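Local atomic coordinates of glutathione S-transferase domain (Xanthobacter autotrophicus, PDB entry 4HZ2), a protein that binds glutathione and probably transfers it to electrophilic substrates, as glutathione S-transferases do. Residues Arg24-Asn29 with Val76-Asp81; Gln39-Thr44 with Leu93-Gly98; His113-Phe118 with Thr177-Ala182; Tyr186-Glu191 with Ile216-Pro221. All blocks are in the same frame, centred on the assembly; numbering follows the deposited sequence. Where two conformers were deposited one is given.

Interaction 1: residues Arg24-Asn29 with Val76-Asp81; sequences RIYGMN and VVVLDD
Strand 24-27 and strand 76-78 run antiparallel, their axes 4.7 Å apart, as the two central strands of the thioredoxin-like sheet of a glutathione S-transferase N-terminal domain. Arg-24 with Val-78 and Tyr-26 with Val-76 are hydrogen-bonded pairs, each closed by two backbone bonds; the shorter of the second pair, Tyr-26 N to Val-76 O, is 2.8 Å. Between them Ile-25 and Val-77 form a non-hydrogen-bonded pair, where beta-branched side chains suit both the extended backbone and the buried interface with helix 32-43; Ile-25 CG1 lies 4.3 Å from Val-77 CG2. On the other face Val-78 has two unlike neighbours. With CG1 anti to the backbone N (chi1 -178°), CG2 falls toward the tyrosine and comes 3.6 Å from Tyr-26 CE1, an approach that is oblique to the ring. Its CB and CG1 lie against the guanidinium of Arg-24, which runs alongside and has Val-78 CB over one face. Replacing Val-78 by alanine would probably open a gap beside the Tyr-26 ring and let the Arg-24 head group turn more freely. Helix 63-68 packs on this side through Phe-65, and Met-28, just past the strand, touches glutathione. A bend at chi3 (-88°) brings the arginine back over the sheet, where its NH1 makes a weak hydrogen bond of 2.8 Å to Tyr-26 OH.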
loop_
_atom_site.group_PDB
_atom_site.type_symbol
_atom_site.label_atom_id
_atom_site.label_comp_id
_atom_site.label_asym_id
_atom_site.label_seq_id
_atom_site.Cartn_x
_atom_site.Cartn_y
_atom_site.Cartn_z
ATOM N N ARG B 24 2.709 4.891 23.192
ATOM C CA ARG B 24 1.799 5.980 22.796
ATOM C C ARG B 24 1.311 5.768 21.378
ATOM O O ARG B 24 2.073 5.330 20.529
ATOM C CB ARG B 24 2.505 7.355 22.859
ATOM C CG ARG B 24 2.488 8.035 24.218
ATOM C CD ARG B 24 3.402 9.258 24.269
ATOM N NE ARG B 24 4.765 8.888 24.638
ATOM C CZ ARG B 24 5.848 9.197 23.930
ATOM N NH1 ARG B 24 5.738 9.912 22.818
ATOM N NH2 ARG B 24 7.046 8.806 24.341
ATOM N N ILE B 25 0.037 6.038 21.109
ATOM C CA ILE B 25 -0.433 6.118 19.716
ATOM C C ILE B 25 -0.768 7.583 19.425
ATOM O O ILE B 25 -1.618 8.189 20.105
ATOM C CB ILE B 25 -1.708 5.297 19.425
ATOM C CG1 ILE B 25 -1.562 3.836 19.836
ATOM C CG2 ILE B 25 -2.105 5.387 17.943
ATOM C CD1 ILE B 25 -2.827 3.015 19.572
ATOM N N TYR B 26 -0.106 8.148 18.421
ATOM C CA TYR B 26 -0.513 9.451 17.881
ATOM C C TYR B 26 -1.548 9.180 16.812
ATOM O O TYR B 26 -1.253 8.479 15.837
ATOM C CB TYR B 26 0.684 10.186 17.279
ATOM C CG TYR B 26 1.684 10.592 18.332
ATOM C CD1 TYR B 26 2.568 9.658 18.889
ATOM C CD2 TYR B 26 1.736 11.904 18.781
ATOM C CE1 TYR B 26 3.462 10.035 19.878
ATOM C CE2 TYR B 26 2.624 12.290 19.759
ATOM C CZ TYR B 26 3.481 11.355 20.301
ATOM O OH TYR B 26 4.352 11.781 21.266
ATOM N N GLY B 27 -2.753 9.724 16.999
ATOM C CA GLY B 27 -3.838 9.464 16.063
ATOM C C GLY B 27 -4.945 10.491 16.096
ATOM O O GLY B 27 -4.935 11.413 16.909
ATOM N N MET B 28 -5.906 10.321 15.190
ATOM C CA MET B 28 -7.062 11.191 15.083
ATOM C C MET B 28 -8.289 10.349 15.387
ATOM O O MET B 28 -8.495 9.307 14.774
ATOM C CB MET B 28 -7.165 11.740 13.652
ATOM C CG MET B 28 -6.031 12.665 13.267
ATOM S SD MET B 28 -6.119 13.055 11.505
ATOM C CE MET B 28 -4.567 13.932 11.294
ATOM N N ASN B 29 -9.093 10.792 16.340
ATOM C CA ASN B 29 -10.328 10.109 16.703
ATOM C C ASN B 29 -11.238 10.049 15.470
ATOM O O ASN B 29 -11.492 11.082 14.849
ATOM C CB ASN B 29 -11.016 10.907 17.816
ATOM C CG ASN B 29 -12.152 10.143 18.468
ATOM O OD1 ASN B 29 -12.337 8.955 18.218
ATOM N ND2 ASN B 29 -12.906 10.821 19.329
ATOM N N VAL B 76 1.034 6.929 14.341
ATOM C CA VAL B 76 2.402 6.629 14.692
ATOM C C VAL B 76 2.303 5.992 16.069
ATOM O O VAL B 76 1.568 6.468 16.931
ATOM C CB VAL B 76 3.278 7.907 14.735
ATOM C CG1 VAL B 76 4.586 7.617 15.421
ATOM C CG2 VAL B 76 3.522 8.439 13.326
ATOM N N VAL B 77 2.984 4.876 16.249
ATOM C CA VAL B 77 3.055 4.224 17.551
ATOM C C VAL B 77 4.479 4.405 18.089
ATOM O O VAL B 77 5.446 4.064 17.416
ATOM C CB VAL B 77 2.714 2.726 17.441
ATOM C CG1 VAL B 77 2.941 2.003 18.775
ATOM C CG2 VAL B 77 1.280 2.543 16.923
ATOM N N VAL B 78 4.609 4.936 19.303
ATOM C CA VAL B 78 5.923 5.124 19.886
ATOM C C VAL B 78 6.076 4.182 21.078
ATOM O O VAL B 78 5.258 4.196 21.996
ATOM C CB VAL B 78 6.168 6.588 20.316
ATOM C CG1 VAL B 78 7.578 6.731 20.876
ATOM C CG2 VAL B 78 5.951 7.539 19.141
ATOM N N LEU B 79 7.103 3.336 21.018
ATOM C CA LEU B 79 7.352 2.290 22.023
ATOM C C LEU B 79 7.998 2.909 23.252
ATOM O O LEU B 79 8.503 4.035 23.188
ATOM C CB LEU B 79 8.267 1.203 21.442
ATOM C CG LEU B 79 7.889 0.619 20.081
ATOM C CD1 LEU B 79 8.826 -0.513 19.657
ATOM C CD2 LEU B 79 6.444 0.141 20.132
ATOM N N ASP B 80 8.008 2.180 24.366
ATOM C CA ASP B 80 8.506 2.755 25.605
ATOM C C ASP B 80 9.996 3.110 25.506
ATOM O O ASP B 80 10.504 3.903 26.290
ATOM C CB ASP B 80 8.239 1.832 26.795
ATOM C CG ASP B 80 8.728 0.418 26.558
ATOM O OD1 ASP B 80 9.351 0.166 25.502
ATOM O OD2 ASP B 80 8.485 -0.443 27.430
ATOM N N ASP B 81 10.683 2.531 24.525
ATOM C CA ASP B 81 12.084 2.853 24.280
ATOM C C ASP B 81 12.305 4.002 23.284
ATOM O O ASP B 81 13.435 4.291 22.908
ATOM C CB ASP B 81 12.868 1.601 23.862
ATOM C CG ASP B 81 12.637 1.200 22.415
ATOM O OD1 ASP B 81 11.854 1.863 21.695
ATOM O OD2 ASP B 81 13.256 0.201 22.000
#

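Interaction 2: residues Gln39-Thr44 with Leu93-Gly98; sequences QILSLT and LHFAEG
The ring of Phe-95 is held between two groups: methyl CD2 of Leu-41 sits over the centre of one face, and CD2 of the His-94 imidazole lies over the centre of the opposite face. The methyl is 3.4 Å from the centroid of the Phe-95 ring and only 3° off its normal, a nearly ideal CH-pi contact in which all six ring carbons are about equally distant from the methyl. Phe-95 itself meets the imidazole of His-94 at that ring's edge through CD1, and His-46 makes a further edge-to-face contact with the phenyl ring. A flat aromatic suits this place because it offers broad faces to a methyl and to a neighbouring ring at once. The rest of the contact is mostly aliphatic. With CG1 anti to the backbone N (chi1 -164°), Ile-40 extends toward helix 88-96, where its CG1 lies 4.1 Å from Phe-95 CB and its CD1 is 4.0 Å from Ala-96 CB; the small alanine allows this close approach. Thr-44, the first residue beyond helix 32-43, brings CG2 to 3.5 Å from Phe-95 O. Its hydroxyl turns back instead, donating to Ile-40 O at 2.8 Å from OG1, which also hydrogen-bonds with His-46 ND1, while Thr-44 N reaches the same carbonyl oxygen from the other face of its plane. Helices 32-43 and 88-96 thus pack together on one side of the sheet, Phe-95 touching Leu-85 of strand 84-86, while Ile-40 and Ala-96 also meet helix 178-187 and His-94 hydrogen-bonds to Thr-110 of the second subunit.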
loop_
_atom_site.group_PDB
_atom_site.type_symbol
_atom_site.label_atom_id
_atom_site.label_comp_id
_atom_site.label_asym_id
_atom_site.label_seq_id
_atom_site.Cartn_x
_atom_site.Cartn_y
_atom_site.Cartn_z
ATOM N N GLN B 39 -6.642 -1.155 17.562
ATOM C CA GLN B 39 -7.274 -2.451 17.619
ATOM C C GLN B 39 -6.268 -3.590 17.731
ATOM O O GLN B 39 -6.476 -4.526 18.522
ATOM C CB GLN B 39 -8.143 -2.652 16.363
ATOM C CG GLN B 39 -8.937 -3.949 16.344
ATOM C CD GLN B 39 -10.007 -3.984 17.438
ATOM O OE1 GLN B 39 -11.153 -3.495 17.264
ATOM N NE2 GLN B 39 -9.647 -4.560 18.568
ATOM N N ILE B 40 -5.176 -3.553 16.952
ATOM C CA ILE B 40 -4.202 -4.647 17.073
ATOM C C ILE B 40 -3.439 -4.576 18.407
ATOM O O ILE B 40 -3.097 -5.610 18.976
ATOM C CB ILE B 40 -3.212 -4.694 15.883
ATOM C CG1 ILE B 40 -2.496 -6.033 15.829
ATOM C CG2 ILE B 40 -2.259 -3.505 15.904
ATOM C CD1 ILE B 40 -3.428 -7.208 15.587
ATOM N N LEU B 41 -3.171 -3.374 18.907
ATOM C CA LEU B 41 -2.545 -3.261 20.246
ATOM C C LEU B 41 -3.427 -3.863 21.345
ATOM O O LEU B 41 -2.959 -4.599 22.234
ATOM C CB LEU B 41 -2.190 -1.809 20.572
ATOM C CG LEU B 41 -1.050 -1.252 19.731
ATOM C CD1 LEU B 41 -0.744 0.189 20.103
ATOM C CD2 LEU B 41 0.194 -2.106 19.916
ATOM N N SER B 42 -4.717 -3.575 21.280
ATOM C CA SER B 42 -5.623 -4.108 22.284
ATOM C C SER B 42 -5.755 -5.631 22.138
ATOM O O SER B 42 -5.746 -6.345 23.150
ATOM C CB SER B 42 -6.989 -3.392 22.265
ATOM O OG SER B 42 -7.777 -3.742 21.138
ATOM N N LEU B 43 -5.845 -6.131 20.898
ATOM C CA LEU B 43 -5.969 -7.579 20.648
ATOM C C LEU B 43 -4.743 -8.354 21.141
ATOM O O LEU B 43 -4.836 -9.524 21.537
ATOM C CB LEU B 43 -6.193 -7.868 19.150
ATOM C CG LEU B 43 -7.592 -7.501 18.659
ATOM C CD1 LEU B 43 -7.631 -7.500 17.134
ATOM C CD2 LEU B 43 -8.606 -8.492 19.237
ATOM N N THR B 44 -3.584 -7.707 21.117
ATOM C CA THR B 44 -2.352 -8.411 21.469
ATOM C C THR B 44 -1.875 -8.037 22.879
ATOM O O THR B 44 -0.759 -8.372 23.279
ATOM C CB THR B 44 -1.237 -8.165 20.433
ATOM O OG1 THR B 44 -0.974 -6.755 20.342
ATOM C CG2 THR B 44 -1.649 -8.728 19.069
ATOM N N LEU B 93 1.221 -5.523 10.913
ATOM C CA LEU B 93 2.209 -6.588 10.734
ATOM C C LEU B 93 3.169 -6.682 11.905
ATOM O O LEU B 93 3.614 -7.763 12.247
ATOM C CB LEU B 93 2.991 -6.387 9.425
ATOM C CG LEU B 93 2.224 -6.709 8.136
ATOM C CD1 LEU B 93 2.923 -6.033 6.953
ATOM C CD2 LEU B 93 2.186 -8.228 7.963
ATOM N N HIS B 94 3.483 -5.555 12.520
ATOM C CA HIS B 94 4.527 -5.578 13.544
ATOM C C HIS B 94 4.024 -6.266 14.815
ATOM O O HIS B 94 4.716 -7.132 15.417
ATOM C CB HIS B 94 4.938 -4.132 13.884
ATOM C CG HIS B 94 5.976 -4.054 14.953
ATOM N ND1 HIS B 94 7.322 -4.174 14.678
ATOM C CD2 HIS B 94 5.869 -3.904 16.301
ATOM C CE1 HIS B 94 8.007 -4.068 15.812
ATOM N NE2 HIS B 94 7.151 -3.926 16.812
ATOM N N PHE B 95 2.844 -5.833 15.264
ATOM C CA PHE B 95 2.248 -6.386 16.488
ATOM C C PHE B 95 1.544 -7.729 16.343
ATOM O O PHE B 95 1.380 -8.442 17.327
ATOM C CB PHE B 95 1.340 -5.356 17.151
ATOM C CG PHE B 95 2.104 -4.173 17.664
ATOM C CD1 PHE B 95 2.148 -2.998 16.920
ATOM C CD2 PHE B 95 2.855 -4.266 18.845
ATOM C CE1 PHE B 95 2.881 -1.913 17.345
ATOM C CE2 PHE B 95 3.600 -3.169 19.286
ATOM C CZ PHE B 95 3.588 -1.977 18.540
ATOM N N ALA B 96 1.122 -8.091 15.126
ATOM C CA ALA B 96 0.453 -9.366 14.957
ATOM C C ALA B 96 1.432 -10.520 14.816
ATOM O O ALA B 96 1.054 -11.687 14.954
ATOM C CB ALA B 96 -0.477 -9.302 13.780
ATOM N N GLU B 97 2.709 -10.192 14.608
ATOM C CA GLU B 97 3.741 -11.196 14.410
ATOM C C GLU B 97 3.770 -12.160 15.594
ATOM O O GLU B 97 3.816 -11.725 16.756
ATOM C CB GLU B 97 5.094 -10.492 14.228
ATOM C CG GLU B 97 6.241 -11.362 13.773
ATOM C CD GLU B 97 6.048 -11.910 12.367
ATOM O OE1 GLU B 97 5.891 -13.140 12.263
ATOM O OE2 GLU B 97 6.071 -11.120 11.367
ATOM N N GLY B 98 3.729 -13.465 15.307
ATOM C CA GLY B 98 3.752 -14.521 16.349
ATOM C C GLY B 98 2.426 -14.734 17.078
ATOM O O GLY B 98 2.370 -15.432 18.097
#

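Interaction 3: residues His113-Phe118 with Thr177-Ala182; sequences HEWLFF and TIADLA
Leu-116 reaches across from helix 107-137 to helix 178-187, and its CD2 presses to 3.4 Å from Ala-182 CB, closer than carbon atoms usually come; a side chain no larger than a methyl suits so close an approach. With CG anti to the carbonyl carbon (chi1 -61°), the leucine sends its other branch, CD1, to 4.0 Å from Ile-178 CD1, the two side chains meeting at about a right angle. Trp-115 engages less of itself: its CB stands 3.8 Å from Ala-179 CB, but the indole then leads away, toward Val-160 and an edge-to-face contact with His-164. No solvent side exists here, since all the touching residues are buried; beyond helix 107-137 lies the second subunit, whose Phe-117 stacks on Phe-117 of this chain and whose Arg-86 makes a cation-pi contact with Trp-115. The start of helix 178-187 is fixed by a capping box: Thr-177 OG1 accepts from Ala-179 N at 3.2 Å, and Asp-180 OD2 takes the Thr-177 N-H on its anti lone pair at 2.9 Å. The short segments run nearly parallel, 12° apart and 8.9 Å between axes. Such side-by-side packing, with an N-capping box opening the inner helix, is characteristic of the all-helical C-terminal domain of glutathione S-transferases.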
loop_
_atom_site.group_PDB
_atom_site.type_symbol
_atom_site.label_atom_id
_atom_site.label_comp_id
_atom_site.label_asym_id
_atom_site.label_seq_id
_atom_site.Cartn_x
_atom_site.Cartn_y
_atom_site.Cartn_z
ATOM N N HIS B 113 -0.578 -10.351 2.796
ATOM C CA HIS B 113 0.103 -9.208 2.169
ATOM C C HIS B 113 -0.684 -8.660 1.006
ATOM O O HIS B 113 -0.787 -7.441 0.859
ATOM C CB HIS B 113 1.515 -9.577 1.691
ATOM C CG HIS B 113 2.441 -9.941 2.804
ATOM N ND1 HIS B 113 3.472 -10.838 2.645
ATOM C CD2 HIS B 113 2.543 -9.469 4.083
ATOM C CE1 HIS B 113 4.150 -10.935 3.784
ATOM N NE2 HIS B 113 3.597 -10.133 4.674
ATOM N N GLU B 114 -1.192 -9.556 0.153
ATOM C CA GLU B 114 -1.959 -9.117 -1.031
ATOM C C GLU B 114 -3.141 -8.242 -0.643
ATOM O O GLU B 114 -3.356 -7.176 -1.228
ATOM C CB GLU B 114 -2.424 -10.317 -1.859
ATOM C CG GLU B 114 -1.279 -11.082 -2.475
ATOM C CD GLU B 114 -1.761 -12.319 -3.200
ATOM O OE1 GLU B 114 -2.941 -12.698 -2.967
ATOM O OE2 GLU B 114 -0.972 -12.922 -3.970
ATOM N N TRP B 115 -3.910 -8.679 0.351
ATOM C CA TRP B 115 -5.039 -7.868 0.795
ATOM C C TRP B 115 -4.578 -6.534 1.405
ATOM O O TRP B 115 -5.271 -5.515 1.255
ATOM C CB TRP B 115 -5.929 -8.629 1.792
ATOM C CG TRP B 115 -6.701 -9.708 1.178
ATOM C CD1 TRP B 115 -6.633 -11.056 1.471
ATOM C CD2 TRP B 115 -7.776 -9.559 0.228
ATOM N NE1 TRP B 115 -7.558 -11.755 0.698
ATOM C CE2 TRP B 115 -8.296 -10.848 -0.024
ATOM C CE3 TRP B 115 -8.353 -8.457 -0.420
ATOM C CZ2 TRP B 115 -9.318 -11.074 -0.953
ATOM C CZ3 TRP B 115 -9.411 -8.681 -1.337
ATOM C CH2 TRP B 115 -9.878 -9.989 -1.577
ATOM N N LEU B 116 -3.441 -6.529 2.107
ATOM C CA LEU B 116 -2.991 -5.265 2.700
ATOM C C LEU B 116 -2.588 -4.258 1.620
ATOM O O LEU B 116 -2.831 -3.052 1.789
ATOM C CB LEU B 116 -1.789 -5.496 3.645
ATOM C CG LEU B 116 -2.021 -6.402 4.856
ATOM C CD1 LEU B 116 -0.737 -6.541 5.660
ATOM C CD2 LEU B 116 -3.135 -5.834 5.752
ATOM N N PHE B 117 -1.940 -4.712 0.532
ATOM C CA PHE B 117 -1.586 -3.772 -0.521
ATOM C C PHE B 117 -2.807 -3.367 -1.349
ATOM O O PHE B 117 -2.949 -2.193 -1.747
ATOM C CB PHE B 117 -0.403 -4.277 -1.385
ATOM C CG PHE B 117 0.878 -4.299 -0.632
ATOM C CD1 PHE B 117 1.509 -3.110 -0.278
ATOM C CD2 PHE B 117 1.420 -5.498 -0.239
ATOM C CE1 PHE B 117 2.700 -3.108 0.467
ATOM C CE2 PHE B 117 2.602 -5.534 0.518
ATOM C CZ PHE B 117 3.250 -4.329 0.862
ATOM N N PHE B 118 -3.703 -4.332 -1.587
ATOM C CA PHE B 118 -5.004 -3.987 -2.164
ATOM C C PHE B 118 -5.696 -2.906 -1.350
ATOM O O PHE B 118 -6.226 -1.917 -1.897
ATOM C CB PHE B 118 -5.900 -5.235 -2.310
ATOM C CG PHE B 118 -7.351 -4.926 -2.559
ATOM C CD1 PHE B 118 -7.823 -4.701 -3.858
ATOM C CD2 PHE B 118 -8.272 -4.932 -1.500
ATOM C CE1 PHE B 118 -9.177 -4.447 -4.072
ATOM C CE2 PHE B 118 -9.621 -4.680 -1.714
ATOM C CZ PHE B 118 -10.076 -4.462 -3.014
ATOM N N THR B 177 -7.676 -12.750 10.216
ATOM C CA THR B 177 -6.275 -12.332 10.230
ATOM C C THR B 177 -6.242 -10.818 10.171
ATOM O O THR B 177 -7.303 -10.167 10.068
ATOM C CB THR B 177 -5.474 -12.885 9.018
ATOM O OG1 THR B 177 -6.061 -12.378 7.805
ATOM C CG2 THR B 177 -5.434 -14.438 9.001
ATOM N N ILE B 178 -5.040 -10.226 10.188
ATOM C CA ILE B 178 -4.952 -8.770 10.007
ATOM C C ILE B 178 -5.453 -8.314 8.631
ATOM O O ILE B 178 -5.725 -7.123 8.443
ATOM C CB ILE B 178 -3.528 -8.224 10.236
ATOM C CG1 ILE B 178 -2.513 -8.873 9.297
ATOM C CG2 ILE B 178 -3.133 -8.402 11.699
ATOM C CD1 ILE B 178 -1.159 -8.159 9.288
ATOM N N ALA B 179 -5.563 -9.226 7.662
ATOM C CA ALA B 179 -6.192 -8.806 6.402
ATOM C C ALA B 179 -7.643 -8.380 6.663
ATOM O O ALA B 179 -8.083 -7.328 6.171
ATOM C CB ALA B 179 -6.126 -9.918 5.382
ATOM N N ASP B 180 -8.390 -9.170 7.453
ATOM C CA ASP B 180 -9.761 -8.768 7.785
ATOM C C ASP B 180 -9.766 -7.442 8.542
ATOM O O ASP B 180 -10.590 -6.572 8.283
ATOM C CB ASP B 180 -10.521 -9.844 8.563
ATOM C CG ASP B 180 -10.484 -11.182 7.870
ATOM O OD1 ASP B 180 -11.266 -11.418 6.898
ATOM O OD2 ASP B 180 -9.619 -12.002 8.224
ATOM N N LEU B 181 -8.868 -7.289 9.523
ATOM C CA LEU B 181 -8.813 -6.033 10.277
ATOM C C LEU B 181 -8.548 -4.828 9.352
ATOM O O LEU B 181 -9.233 -3.806 9.463
ATOM C CB LEU B 181 -7.739 -6.086 11.382
ATOM C CG LEU B 181 -7.891 -7.138 12.489
ATOM C CD1 LEU B 181 -6.805 -7.002 13.570
ATOM C CD2 LEU B 181 -9.285 -7.042 13.115
ATOM N N ALA B 182 -7.571 -4.965 8.444
ATOM C CA ALA B 182 -7.187 -3.858 7.587
ATOM C C ALA B 182 -8.357 -3.376 6.726
ATOM O O ALA B 182 -8.530 -2.175 6.546
ATOM C CB ALA B 182 -5.986 -4.188 6.703
#

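Interaction 4: residues Tyr186-Glu191 with Ile216-Pro221; sequences YTHRAE and INLIPP
His-188 reaches the 216-221 loop with the edge of its imidazole, lying against Ile-219 and Leu-218. There NE2 accepts the Ile-219 N-H at 3.0 Å, a nearly straight bond (166°) close to the ring plane, while CG of Arg-189 sits 3.5 Å above that plane, over the His-188 ring centre. Histidine suits the place because its second nitrogen, ND1, bonds to Phe-184 O, so one flat ring ties helix 178-187 to the loop. Carbons flank the bond: Leu-218 CD2 is 3.8 Å from His-188 CD2, and Ile-219 CG1 is 3.7 Å from His-188 CE1. A leucine in place of His-188 would probably leave the Ile-219 N-H and the Phe-184 carbonyl without their shared partner. Arg-189 folds back through bends at chi2 and chi3 (-54° and -55°), laying its CD beside Ile-219 O and its NH2 3.7 Å from Pro-221 CA. A water accepts from Arg-189 NE and donates to Pro-220 O at 2.8 Å. The guanidinium also forms salt bridges, from NH1 to Glu-191 OE1 at 2.7 Å and from NH2 to Glu-192, so two carboxylates probably balance its charge. Tyr-186, which touches the bound glutathione, bonds through OH to Asn-33 N. The His-188 bond and the water pin the loop after helix 201-211 to the C-terminal part of helix 178-187, beside the glutathione pocket between the two domains of the transferase fold.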
loop_
_atom_site.group_PDB
_atom_site.type_symbol
_atom_site.label_atom_id
_atom_site.label_comp_id
_atom_site.label_asym_id
_atom_site.label_seq_id
_atom_site.Cartn_x
_atom_site.Cartn_y
_atom_site.Cartn_z
ATOM N N TYR B 186 -12.216 0.704 7.499
ATOM C CA TYR B 186 -13.141 1.637 6.848
ATOM C C TYR B 186 -14.418 0.994 6.331
ATOM O O TYR B 186 -15.453 1.658 6.260
ATOM C CB TYR B 186 -12.436 2.403 5.718
ATOM C CG TYR B 186 -11.434 3.389 6.271
ATOM C CD1 TYR B 186 -11.844 4.617 6.792
ATOM C CD2 TYR B 186 -10.085 3.083 6.285
ATOM C CE1 TYR B 186 -10.927 5.539 7.280
ATOM C CE2 TYR B 186 -9.163 3.987 6.783
ATOM C CZ TYR B 186 -9.596 5.204 7.285
ATOM O OH TYR B 186 -8.676 6.102 7.785
ATOM N N THR B 187 -14.359 -0.289 5.968
ATOM C CA THR B 187 -15.548 -0.911 5.358
ATOM C C THR B 187 -16.699 -0.925 6.348
ATOM O O THR B 187 -17.871 -0.760 5.943
ATOM C CB THR B 187 -15.272 -2.327 4.805
ATOM O OG1 THR B 187 -14.163 -2.269 3.896
ATOM C CG2 THR B 187 -16.483 -2.857 4.024
ATOM N N HIS B 188 -16.414 -1.122 7.637
ATOM C CA HIS B 188 -17.528 -1.181 8.616
ATOM C C HIS B 188 -18.274 0.143 8.729
ATOM O O HIS B 188 -19.417 0.176 9.173
ATOM C CB HIS B 188 -17.123 -1.750 9.993
ATOM C CG HIS B 188 -16.505 -0.767 10.949
ATOM N ND1 HIS B 188 -15.198 -0.321 10.824
ATOM C CD2 HIS B 188 -16.981 -0.227 12.103
ATOM C CE1 HIS B 188 -14.907 0.467 11.856
ATOM N NE2 HIS B 188 -15.975 0.550 12.640
ATOM N N ARG B 189 -17.635 1.225 8.280
ATOM C CA ARG B 189 -18.247 2.540 8.323
ATOM C C ARG B 189 -18.551 3.032 6.895
ATOM O O ARG B 189 -18.641 4.232 6.645
ATOM C CB ARG B 189 -17.333 3.529 9.068
ATOM C CG ARG B 189 -17.004 3.119 10.515
ATOM C CD ARG B 189 -18.225 2.841 11.374
ATOM N NE ARG B 189 -19.115 3.994 11.358
ATOM C CZ ARG B 189 -20.440 3.951 11.199
ATOM N NH1 ARG B 189 -21.089 2.797 11.106
ATOM N NH2 ARG B 189 -21.136 5.084 11.165
ATOM N N ALA B 190 -18.729 2.111 5.960
ATOM C CA ALA B 190 -18.879 2.481 4.549
ATOM C C ALA B 190 -20.117 3.359 4.306
ATOM O O ALA B 190 -20.158 4.128 3.332
ATOM C CB ALA B 190 -18.936 1.220 3.696
ATOM N N GLU B 191 -21.132 3.248 5.166
ATOM C CA GLU B 191 -22.316 4.098 5.026
ATOM C C GLU B 191 -21.943 5.588 5.047
ATOM O O GLU B 191 -22.598 6.418 4.410
ATOM C CB GLU B 191 -23.358 3.776 6.104
ATOM C CG GLU B 191 -22.937 4.229 7.504
ATOM C CD GLU B 191 -23.830 3.695 8.610
ATOM O OE1 GLU B 191 -23.307 2.988 9.502
ATOM O OE2 GLU B 191 -25.047 3.983 8.590
ATOM N N ILE B 216 -13.137 -7.029 19.344
ATOM C CA ILE B 216 -13.295 -6.059 18.266
ATOM C C ILE B 216 -14.283 -4.966 18.675
ATOM O O ILE B 216 -15.388 -5.257 19.164
ATOM C CB ILE B 216 -13.781 -6.736 16.944
ATOM C CG1 ILE B 216 -12.779 -7.799 16.493
ATOM C CG2 ILE B 216 -14.013 -5.710 15.852
ATOM C CD1 ILE B 216 -11.423 -7.268 16.101
ATOM N N ASN B 217 -13.864 -3.716 18.474
ATOM C CA ASN B 217 -14.670 -2.541 18.760
ATOM C C ASN B 217 -14.912 -1.730 17.492
ATOM O O ASN B 217 -14.041 -1.637 16.636
ATOM C CB ASN B 217 -13.928 -1.658 19.766
ATOM C CG ASN B 217 -13.279 -2.479 20.862
ATOM O OD1 ASN B 217 -13.999 -3.079 21.680
ATOM N ND2 ASN B 217 -11.920 -2.533 20.888
ATOM N N LEU B 218 -16.093 -1.135 17.395
ATOM C CA LEU B 218 -16.457 -0.314 16.253
ATOM C C LEU B 218 -16.074 1.142 16.445
ATOM O O LEU B 218 -15.975 1.627 17.588
ATOM C CB LEU B 218 -17.963 -0.401 16.011
ATOM C CG LEU B 218 -18.583 -1.803 16.016
ATOM C CD1 LEU B 218 -20.093 -1.759 15.787
ATOM C CD2 LEU B 218 -17.911 -2.662 14.936
ATOM N N ILE B 219 -15.839 1.838 15.335
ATOM C CA ILE B 219 -15.743 3.296 15.377
ATOM C C ILE B 219 -17.171 3.848 15.481
ATOM O O ILE B 219 -18.035 3.563 14.623
ATOM C CB ILE B 219 -15.029 3.871 14.116
ATOM C CG1 ILE B 219 -13.645 3.232 13.944
ATOM C CG2 ILE B 219 -14.936 5.403 14.202
ATOM C CD1 ILE B 219 -12.954 3.621 12.633
ATOM N N PRO B 220 -17.443 4.646 16.531
ATOM C CA PRO B 220 -18.796 5.238 16.602
ATOM C C PRO B 220 -19.048 6.172 15.401
ATOM O O PRO B 220 -18.087 6.631 14.755
ATOM C CB PRO B 220 -18.773 6.018 17.925
ATOM C CG PRO B 220 -17.607 5.434 18.719
ATOM C CD PRO B 220 -16.591 5.067 17.660
ATOM N N PRO B 221 -20.328 6.476 15.112
ATOM C CA PRO B 221 -20.616 7.376 13.992
ATOM C C PRO B 221 -19.897 8.719 14.142
ATOM O O PRO B 221 -19.876 9.302 15.238
ATOM C CB PRO B 221 -22.146 7.559 14.076
ATOM C CG PRO B 221 -22.631 6.336 14.785
ATOM C CD PRO B 221 -21.558 6.028 15.792
HETATM O O HOH W 1 -17.574 6.352 12.062
#

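Interactions 1 to 3 are buried. Interaction 1 lies in the sheet of the N-terminal domain and relies on backbone hydrogen bonds; interaction 2 packs two helices onto that sheet, Phe-95 CZ reaching Val-77 CG1 and Ile-25 meeting Leu-41. Interactions 2 and 3 touch across the domain boundary through Ala-96 and Ile-178, and Leu-93 and Leu-116; both have no hydrogen bond between their segments and border the second subunit. Interactions 3 and 4 share helix 178-187, one near its start and the other around its C-terminal part. Interaction 4, partly buried, adds a ring nitrogen and a bridging water, beside an arginine paired with nearby acids; Gln-39 probably hydrogen-bonds to Asn-217, joining it to interaction 2.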